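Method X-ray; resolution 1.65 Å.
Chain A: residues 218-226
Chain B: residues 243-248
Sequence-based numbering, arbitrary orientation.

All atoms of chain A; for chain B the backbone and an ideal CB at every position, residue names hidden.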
# COMPACT_ATOMS: atom_id res chain seq x y z
N ALA A 218 3.92 21.16 7.74
CA ALA A 218 3.17 19.91 7.83
C ALA A 218 3.96 18.69 7.36
O ALA A 218 3.48 17.57 7.53
CB ALA A 218 1.89 20.02 7.01
N ARG A 219 5.15 18.85 6.78
CA ARG A 219 5.80 17.73 6.13
C ARG A 219 7.25 17.59 6.57
O ARG A 219 7.85 18.55 7.07
CB ARG A 219 5.75 17.88 4.60
CG ARG A 219 6.50 19.08 4.06
CD ARG A 219 5.92 19.49 2.73
NE ARG A 219 4.62 20.13 2.90
CZ ARG A 219 3.56 19.93 2.12
NH1 ARG A 219 3.65 19.08 1.10
NH2 ARG A 219 2.43 20.57 2.36
N PRO A 220 7.85 16.41 6.39
CA PRO A 220 9.22 16.17 6.89
C PRO A 220 10.27 17.14 6.38
O PRO A 220 11.20 17.47 7.13
CB PRO A 220 9.51 14.74 6.42
CG PRO A 220 8.15 14.08 6.50
CD PRO A 220 7.18 15.14 6.02
N LEU A 221 10.19 17.57 5.12
CA LEU A 221 11.22 18.48 4.62
C LEU A 221 10.94 19.93 4.97
O LEU A 221 11.80 20.79 4.71
CB LEU A 221 11.38 18.31 3.10
CG LEU A 221 12.19 17.05 2.76
CD1 LEU A 221 12.07 16.69 1.29
CD2 LEU A 221 13.67 17.27 3.12
N GLY A 222 9.79 20.23 5.57
CA GLY A 222 9.59 21.53 6.18
C GLY A 222 9.53 22.69 5.21
O GLY A 222 9.72 23.84 5.63
N ARG A 223 9.26 22.44 3.93
CA ARG A 223 9.14 23.53 2.97
C ARG A 223 8.12 23.14 1.90
O ARG A 223 7.83 21.97 1.70
CB ARG A 223 10.49 23.88 2.34
CG ARG A 223 10.98 22.82 1.39
CD ARG A 223 12.38 23.13 0.85
NE ARG A 223 12.85 21.97 0.10
CZ ARG A 223 12.55 21.77 -1.17
NH1 ARG A 223 11.83 22.68 -1.82
NH2 ARG A 223 12.99 20.69 -1.81
N SER A 224 7.60 24.16 1.22
CA SER A 224 6.63 23.95 0.15
C SER A 224 7.34 23.68 -1.17
O SER A 224 8.48 24.10 -1.39
CB SER A 224 5.72 25.18 0.01
OG SER A 224 5.09 25.49 1.24
N GLY A 225 6.64 22.98 -2.07
CA GLY A 225 7.25 22.55 -3.32
C GLY A 225 7.20 23.62 -4.41
O GLY A 225 6.20 24.31 -4.60
N ASP A 226 8.33 23.75 -5.14
CA ASP A 226 8.39 24.59 -6.33
C ASP A 226 8.09 23.74 -7.56
O ASP A 226 8.72 22.70 -7.75
CB ASP A 226 9.76 25.23 -6.48
CG ASP A 226 9.87 26.07 -7.75
OD1 ASP A 226 9.18 27.10 -7.85
OD2 ASP A 226 10.64 25.68 -8.66
N UNK B 243 15.74 14.22 -6.67
CA UNK B 243 14.80 13.71 -5.69
C UNK B 243 14.73 14.59 -4.44
O UNK B 243 14.35 14.12 -3.37
CB UNK B 243 15.18 12.28 -5.30
N UNK B 244 15.08 15.88 -4.57
CA UNK B 244 15.18 16.77 -3.42
C UNK B 244 13.86 16.94 -2.68
O UNK B 244 13.87 17.37 -1.52
CB UNK B 244 15.69 18.14 -3.87
N UNK B 245 12.72 16.61 -3.30
CA UNK B 245 11.42 16.75 -2.65
C UNK B 245 10.74 15.40 -2.43
O UNK B 245 9.52 15.34 -2.21
CB UNK B 245 10.51 17.66 -3.48
N UNK B 246 11.51 14.31 -2.45
CA UNK B 246 11.01 12.94 -2.30
C UNK B 246 11.69 12.32 -1.09
O UNK B 246 12.92 12.22 -1.04
CB UNK B 246 11.26 12.11 -3.56
N UNK B 247 10.90 11.87 -0.10
CA UNK B 247 11.51 11.20 1.04
C UNK B 247 10.50 10.23 1.66
O UNK B 247 9.28 10.44 1.56
CB UNK B 247 11.99 12.22 2.07
N UNK B 248 11.01 9.16 2.26
CA UNK B 248 10.16 8.16 2.89
C UNK B 248 9.44 7.25 1.93
O UNK B 248 8.50 6.57 2.34
CB UNK B 248 9.13 8.86 3.78

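Position 243 is out of reach of chain A: no atom of that stretch lies within 5.5 Å of its ideal CB, so the contact places no limit on the side chain. The residue is S243(B), with chi1 in p; its backbone O accepts from the N of position 246 at 3.0 Å, closing a type I turn.

Position 244, with phi/psi of -61/-18, sits inside that turn. Its CA-to-CB bond points sideways, and the ideal CB is 4.2 Å from R223(A) NH2. An acidic or neutral polar side chain would look natural beside a guanidinium, and a long flexible one could also pass it. The deposited residue is R244(B), a like charge: its NH1 lies 3.5 Å from R223(A) NH2, which sits over one face of the R244(B) guanidinium. R223(A) NH2 also donates a weak hydrogen bond to R244(B) O at 3.4 Å, with an N-H...O angle of 134°. Water 1 accepts from R223(A) NH2 at 3.3 Å, and its oxygen lies 2.6 Å from R244(B) O.

Position 245 also points sideways, its ideal CB 4.3 Å from R223(A) NH2 and 5.1 Å from L221(A) CD1. Beyond it, the backbone from R223(A) to G225(A) leaves a space that a long apolar or aromatic side chain could reach; leucine, methionine, phenylalanine or tyrosine are all reasonable candidates. It is F245(B), chi1 in t, which has the largest covered area of either stretch, 119 Å². Its CD1 lies over one face of the R223(A) guanidinium, 3.5 Å from NH2, while R223(A) O approaches the ring edge, 3.5 Å from CE1. That oxygen has no hydrogen-bonding partner in the model. F245(B) CZ is 3.4 Å from G225(A) N, and the missing side chain matters there: an ideal CB on G225(A) would lie 2.6 Å from F245(B) CE2, a clash.

Position 246 points away, with no chain A atom within 5.5 Å of its ideal CB; many side chains would fit this contact. V246(B) contributes mainly its backbone N, which completes the turn.

Position 247 points toward chain A, its ideal CB 4.5 Å from L221(A) CD1, with P220(A) nearby. A small or medium side chain presenting a methyl would suit: alanine, valine or threonine. In T247(B), CG2 packs 4.3 Å from both P220(A) CB and L221(A) CD1, while OG1 is hydrogen-bonded elsewhere in the structure.

Position 248 makes no contact; its phi/psi of 75/16 favours glycine by itself, and the residue is G248(B).

Chain B, residues 243-248: SRFVTG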
# COMPACT_ATOMS: atom_id res chain seq x y z
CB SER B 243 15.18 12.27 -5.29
OG SER B 243 16.49 12.22 -4.73
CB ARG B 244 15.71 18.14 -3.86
CG ARG B 244 14.71 18.90 -4.73
CD ARG B 244 15.37 19.97 -5.57
NE ARG B 244 16.14 20.94 -4.80
CZ ARG B 244 15.66 22.09 -4.33
NH1 ARG B 244 14.38 22.41 -4.53
NH2 ARG B 244 16.44 22.92 -3.66
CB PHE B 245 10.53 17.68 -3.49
CG PHE B 245 9.49 18.43 -2.70
CD1 PHE B 245 9.83 19.13 -1.54
CD2 PHE B 245 8.17 18.47 -3.14
CE1 PHE B 245 8.86 19.83 -0.82
CE2 PHE B 245 7.20 19.17 -2.44
CZ PHE B 245 7.54 19.85 -1.28
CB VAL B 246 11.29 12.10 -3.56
CG1 VAL B 246 10.72 10.68 -3.41
CG2 VAL B 246 10.75 12.78 -4.85
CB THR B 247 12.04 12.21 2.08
OG1 THR B 247 12.90 11.55 3.02
CG2 THR B 247 10.90 12.88 2.86
O HOH W 1 15.28 19.04 -0.18
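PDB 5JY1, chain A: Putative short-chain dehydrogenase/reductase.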